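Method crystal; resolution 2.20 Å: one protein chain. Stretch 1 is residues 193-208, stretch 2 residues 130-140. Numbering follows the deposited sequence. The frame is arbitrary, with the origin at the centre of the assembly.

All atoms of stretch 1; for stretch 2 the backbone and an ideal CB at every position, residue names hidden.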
# COMPACT_ATOMS: atom_id res chain seq x y z
N LYS A 193 10.12 -27.19 -16.28
CA LYS A 193 9.46 -26.66 -15.09
C LYS A 193 10.23 -25.43 -14.58
O LYS A 193 11.40 -25.53 -14.19
CB LYS A 193 9.30 -27.75 -14.03
CG LYS A 193 8.73 -29.07 -14.58
CD LYS A 193 7.98 -29.90 -13.54
CE LYS A 193 8.90 -30.78 -12.70
NZ LYS A 193 9.55 -31.85 -13.50
N GLN A 194 9.58 -24.26 -14.61
CA GLN A 194 10.24 -23.02 -14.20
C GLN A 194 9.62 -22.29 -13.02
O GLN A 194 8.44 -22.45 -12.71
CB GLN A 194 10.38 -22.06 -15.39
CG GLN A 194 11.61 -22.32 -16.22
CD GLN A 194 11.40 -22.00 -17.68
OE1 GLN A 194 10.38 -22.36 -18.27
NE2 GLN A 194 12.38 -21.32 -18.28
N ALA A 195 10.45 -21.49 -12.35
CA ALA A 195 10.03 -20.62 -11.26
C ALA A 195 10.65 -19.24 -11.43
O ALA A 195 11.83 -19.12 -11.80
CB ALA A 195 10.40 -21.22 -9.90
N ILE A 196 9.84 -18.22 -11.19
CA ILE A 196 10.31 -16.84 -11.20
C ILE A 196 10.27 -16.29 -9.78
O ILE A 196 9.21 -16.30 -9.13
CB ILE A 196 9.46 -15.94 -12.12
CG1 ILE A 196 9.60 -16.38 -13.58
CG2 ILE A 196 9.85 -14.46 -11.95
CD1 ILE A 196 8.51 -15.85 -14.50
N ILE A 197 11.43 -15.84 -9.30
CA ILE A 197 11.51 -15.19 -8.00
C ILE A 197 11.88 -13.71 -8.16
O ILE A 197 12.83 -13.38 -8.87
CB ILE A 197 12.49 -15.92 -7.04
CG1 ILE A 197 11.91 -17.28 -6.63
CG2 ILE A 197 12.75 -15.09 -5.78
CD1 ILE A 197 12.94 -18.30 -6.09
N SER A 198 11.09 -12.84 -7.53
CA SER A 198 11.37 -11.40 -7.53
C SER A 198 11.89 -10.96 -6.19
O SER A 198 11.46 -11.46 -5.14
CB SER A 198 10.11 -10.59 -7.85
OG SER A 198 9.52 -10.99 -9.08
N LEU A 199 12.79 -9.99 -6.25
CA LEU A 199 13.37 -9.29 -5.11
C LEU A 199 12.39 -8.80 -4.03
O LEU A 199 12.68 -8.88 -2.84
CB LEU A 199 14.16 -8.08 -5.64
CG LEU A 199 14.90 -7.24 -4.60
CD1 LEU A 199 16.02 -8.05 -4.00
CD2 LEU A 199 15.42 -5.94 -5.20
N ASP A 200 11.23 -8.29 -4.46
CA ASP A 200 10.32 -7.56 -3.60
C ASP A 200 8.94 -7.58 -4.23
O ASP A 200 8.81 -7.61 -5.45
CB ASP A 200 10.80 -6.10 -3.45
CG ASP A 200 9.80 -5.22 -2.73
OD1 ASP A 200 9.55 -5.46 -1.53
OD2 ASP A 200 9.24 -4.29 -3.37
N ALA A 201 7.90 -7.56 -3.39
CA ALA A 201 6.51 -7.68 -3.81
C ALA A 201 6.01 -6.60 -4.78
O ALA A 201 5.21 -6.89 -5.65
CB ALA A 201 5.62 -7.71 -2.57
N MET A 202 6.48 -5.36 -4.62
CA MET A 202 6.05 -4.25 -5.49
C MET A 202 6.53 -4.46 -6.93
O MET A 202 5.75 -4.32 -7.87
CB MET A 202 6.53 -2.90 -4.93
CG MET A 202 5.69 -1.69 -5.36
SD MET A 202 3.89 -1.85 -5.18
CE MET A 202 3.74 -2.16 -3.42
N LEU A 203 7.79 -4.86 -7.08
CA LEU A 203 8.31 -5.29 -8.39
C LEU A 203 7.58 -6.56 -8.90
O LEU A 203 7.21 -6.64 -10.06
CB LEU A 203 9.82 -5.52 -8.31
CG LEU A 203 10.54 -6.08 -9.55
CD1 LEU A 203 10.41 -5.10 -10.70
CD2 LEU A 203 12.02 -6.37 -9.23
N HIS A 204 7.38 -7.54 -8.02
CA HIS A 204 6.67 -8.78 -8.36
C HIS A 204 5.28 -8.56 -8.95
O HIS A 204 4.88 -9.28 -9.86
CB HIS A 204 6.54 -9.67 -7.12
CG HIS A 204 6.20 -11.09 -7.42
ND1 HIS A 204 7.08 -11.96 -8.04
CD2 HIS A 204 5.10 -11.83 -7.12
CE1 HIS A 204 6.53 -13.15 -8.13
NE2 HIS A 204 5.33 -13.10 -7.58
N LEU A 205 4.55 -7.56 -8.44
CA LEU A 205 3.21 -7.28 -8.95
C LEU A 205 3.22 -6.79 -10.40
O LEU A 205 2.30 -7.09 -11.15
CB LEU A 205 2.49 -6.28 -8.06
CG LEU A 205 2.05 -6.69 -6.65
CD1 LEU A 205 1.48 -5.47 -5.94
CD2 LEU A 205 1.03 -7.82 -6.64
N ALA A 206 4.26 -6.05 -10.78
CA ALA A 206 4.44 -5.63 -12.17
C ALA A 206 4.73 -6.84 -13.05
O ALA A 206 4.23 -6.92 -14.16
CB ALA A 206 5.57 -4.60 -12.29
N ILE A 207 5.55 -7.77 -12.54
CA ILE A 207 5.85 -9.02 -13.23
C ILE A 207 4.57 -9.82 -13.53
O ILE A 207 4.37 -10.26 -14.65
CB ILE A 207 6.86 -9.93 -12.45
CG1 ILE A 207 8.09 -9.15 -11.92
CG2 ILE A 207 7.30 -11.13 -13.30
CD1 ILE A 207 9.03 -8.58 -12.97
N LEU A 208 3.72 -10.01 -12.52
CA LEU A 208 2.48 -10.79 -12.66
C LEU A 208 1.57 -10.18 -13.71
O LEU A 208 0.89 -10.89 -14.44
CB LEU A 208 1.74 -10.93 -11.32
CG LEU A 208 2.53 -11.54 -10.16
CD1 LEU A 208 1.80 -11.43 -8.83
CD2 LEU A 208 2.94 -12.97 -10.44
N UNK A 130 9.62 -29.15 -7.38
CA UNK A 130 10.11 -29.75 -8.61
C UNK A 130 10.28 -28.72 -9.71
O UNK A 130 9.31 -28.35 -10.37
CB UNK A 130 9.16 -30.86 -9.07
N UNK A 131 11.51 -28.25 -9.91
CA UNK A 131 11.81 -27.31 -11.00
C UNK A 131 13.07 -27.69 -11.74
O UNK A 131 13.96 -28.33 -11.18
CB UNK A 131 11.95 -25.89 -10.46
N UNK A 132 13.15 -27.28 -12.99
CA UNK A 132 14.33 -27.51 -13.80
C UNK A 132 15.19 -26.26 -13.86
O UNK A 132 16.41 -26.33 -13.69
CB UNK A 132 13.94 -27.95 -15.21
N UNK A 133 14.55 -25.11 -14.06
CA UNK A 133 15.24 -23.85 -14.27
C UNK A 133 14.67 -22.73 -13.38
O UNK A 133 13.47 -22.68 -13.14
CB UNK A 133 15.15 -23.45 -15.74
N UNK A 134 15.55 -21.86 -12.89
CA UNK A 134 15.16 -20.76 -11.99
C UNK A 134 15.54 -19.39 -12.55
O UNK A 134 16.58 -19.23 -13.19
CB UNK A 134 15.81 -20.95 -10.62
N UNK A 135 14.68 -18.40 -12.29
CA UNK A 135 14.91 -17.01 -12.69
C UNK A 135 14.76 -16.10 -11.46
O UNK A 135 13.74 -16.17 -10.77
CB UNK A 135 13.94 -16.59 -13.80
N UNK A 136 15.78 -15.29 -11.18
CA UNK A 136 15.68 -14.25 -10.16
C UNK A 136 15.60 -12.88 -10.83
O UNK A 136 16.44 -12.54 -11.65
CB UNK A 136 16.87 -14.31 -9.20
N UNK A 137 14.59 -12.11 -10.45
CA UNK A 137 14.40 -10.78 -11.00
C UNK A 137 14.67 -9.72 -9.93
O UNK A 137 14.09 -9.75 -8.84
CB UNK A 137 12.98 -10.63 -11.56
N UNK A 138 15.57 -8.79 -10.23
CA UNK A 138 15.95 -7.75 -9.28
C UNK A 138 15.83 -6.33 -9.84
O UNK A 138 15.63 -6.13 -11.05
CB UNK A 138 17.39 -7.99 -8.81
N UNK A 139 15.93 -5.35 -8.95
CA UNK A 139 15.89 -3.92 -9.28
C UNK A 139 17.28 -3.33 -9.26
O UNK A 139 18.15 -3.80 -8.54
CB UNK A 139 14.99 -3.16 -8.31
N UNK A 140 17.47 -2.26 -10.02
CA UNK A 140 18.74 -1.55 -10.08
C UNK A 140 19.10 -0.85 -8.76
O UNK A 140 18.25 -0.65 -7.88
CB UNK A 140 18.70 -0.52 -11.21

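Position 130 has a phi of 103° and a psi of 98°. Positive phi by itself favours glycine; an ideal CB would lie 3.6 Å from Lys 193 CE, a close but tolerable contact. The residue is Gly 130, whose O lies 3.4 Å from Lys 193 CE.

At 131 the CA-to-CB bond points sideways, and the ideal CB is 4.9 Å from Ala 195 CB. A small or medium apolar group would suit. Val 131 fits, its CG1 resting 4.0 Å from Ala 195 CB.

Position 132 also points sideways, but its backbone N lies 2.8 Å from Lys 193 O in a hydrogen bond, and the free N of Lys 193 is within reach of a short acceptor. Asp, Asn, Ser or Thr could be considered. Asp 132 curls its end nearer, and OD1 accepts from Lys 193 N at 2.9 Å. The lysine amine adds a looser attraction, with Lys 193 NZ 4.1 Å from Asp 132 OD1, too far for a salt bridge.

From 133 the backbone runs as a strand parallel to 194-198, so side chains alternate between the sheet's two faces. Position 133 shares a face with Gln 194, and its ideal CB lies 3.7 Å from Gln 194 CG. The amide invites a polar partner of similar reach, such as Glu or Gln. Glu 133, though poorly ordered, accepts at OE1 from Gln 194 NE2 at 2.8 Å.

Position 134 pairs with Ala 195, whose small methyl leaves space for a medium-sized apolar chain; Leu, Ile or Met would do. Leu 134 extends CD2 to 3.9 Å from Ala 195 CB.

At 135 the CB shares a face with Ile 196, 4.3 Å from its CG1, and a beta-branched or other aliphatic chain is expected. Ile 135 brings CD1 to 4.0 Å from Ile 196 CG1. Its backbone works in both directions: Ile 135 N donates to Ala 195 O at 3.0 Å, and Ile 135 O accepts from Ile 197 N at 2.8 Å.

Position 136 shares its face with Ile 197, with Leu 199 further along, so a large apolar or aromatic group would suit. The end of the Phe 136 side chain comes nearer to stretch 1: CE1 packs 3.6 Å from Ile 197 CG2, while Ile 197 O lies over one face of the ring.

The CB of 137 is 4.3 Å from Ser 198 OG and 4.7 Å from Ile 207 CD1. Strand and helix together offer an apolar pocket, suited to Ile, Leu or Val. Ile 137 fills it, placing CD1 3.6 Å from Ile 196 CG2 and 3.9 Å from Ile 207 CD1.

Position 138 points sideways near Leu 199, tolerating small polar or apolar groups. Thr 138 sets OG1 3.4 Å from Leu 199 CD2, and that hydroxyl is hydrogen-bonded elsewhere in the structure.

At 139, aliphatic Leu 203 lies beside polar Asp 200, favouring a long chain with a polar tip. In Glu 139, CG packs 3.8 Å from Leu 203 CD2, and a water bridges OE1 to Asp 200 OD2.

Position 140 points away, leaving its choice open; it is Lys 140.

Stretch 2 130-140: GVDELIFITEK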
# COMPACT_ATOMS: atom_id res chain seq x y z
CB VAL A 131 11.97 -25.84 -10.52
CG1 VAL A 131 10.63 -25.19 -10.33
CG2 VAL A 131 12.80 -25.76 -9.26
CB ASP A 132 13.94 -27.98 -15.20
CG ASP A 132 13.17 -29.30 -15.18
OD1 ASP A 132 12.00 -29.31 -15.61
OD2 ASP A 132 13.74 -30.32 -14.73
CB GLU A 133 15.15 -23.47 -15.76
CG GLU A 133 16.32 -22.64 -16.28
CD GLU A 133 15.96 -21.18 -16.54
OE1 GLU A 133 14.96 -20.92 -17.26
OE2 GLU A 133 16.68 -20.28 -16.05
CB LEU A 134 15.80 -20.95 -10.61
CG LEU A 134 15.49 -22.23 -9.83
CD1 LEU A 134 16.55 -22.50 -8.77
CD2 LEU A 134 14.12 -22.15 -9.19
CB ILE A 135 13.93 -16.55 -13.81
CG1 ILE A 135 14.02 -17.47 -15.03
CG2 ILE A 135 14.20 -15.10 -14.22
CD1 ILE A 135 12.68 -17.71 -15.74
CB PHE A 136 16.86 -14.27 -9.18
CG PHE A 136 16.62 -13.49 -7.91
CD1 PHE A 136 16.14 -14.15 -6.76
CD2 PHE A 136 16.86 -12.11 -7.84
CE1 PHE A 136 15.91 -13.45 -5.57
CE2 PHE A 136 16.63 -11.40 -6.66
CZ PHE A 136 16.15 -12.07 -5.52
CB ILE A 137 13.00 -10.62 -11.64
CG1 ILE A 137 12.75 -11.73 -12.67
CG2 ILE A 137 12.85 -9.25 -12.29
CD1 ILE A 137 11.47 -11.58 -13.47
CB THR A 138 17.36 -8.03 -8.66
OG1 THR A 138 17.55 -7.19 -7.52
CG2 THR A 138 18.48 -7.80 -9.68
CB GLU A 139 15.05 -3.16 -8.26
CG GLU A 139 13.59 -2.97 -8.63
CD GLU A 139 12.78 -2.37 -7.49
OE1 GLU A 139 12.87 -2.88 -6.34
OE2 GLU A 139 12.04 -1.39 -7.74
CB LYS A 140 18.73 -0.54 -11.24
CG LYS A 140 17.80 -0.93 -12.38
CD LYS A 140 18.50 -0.81 -13.72
CE LYS A 140 17.61 -1.36 -14.82
NZ LYS A 140 18.40 -2.06 -15.88
O HOH W 1 10.21 -3.34 -5.60
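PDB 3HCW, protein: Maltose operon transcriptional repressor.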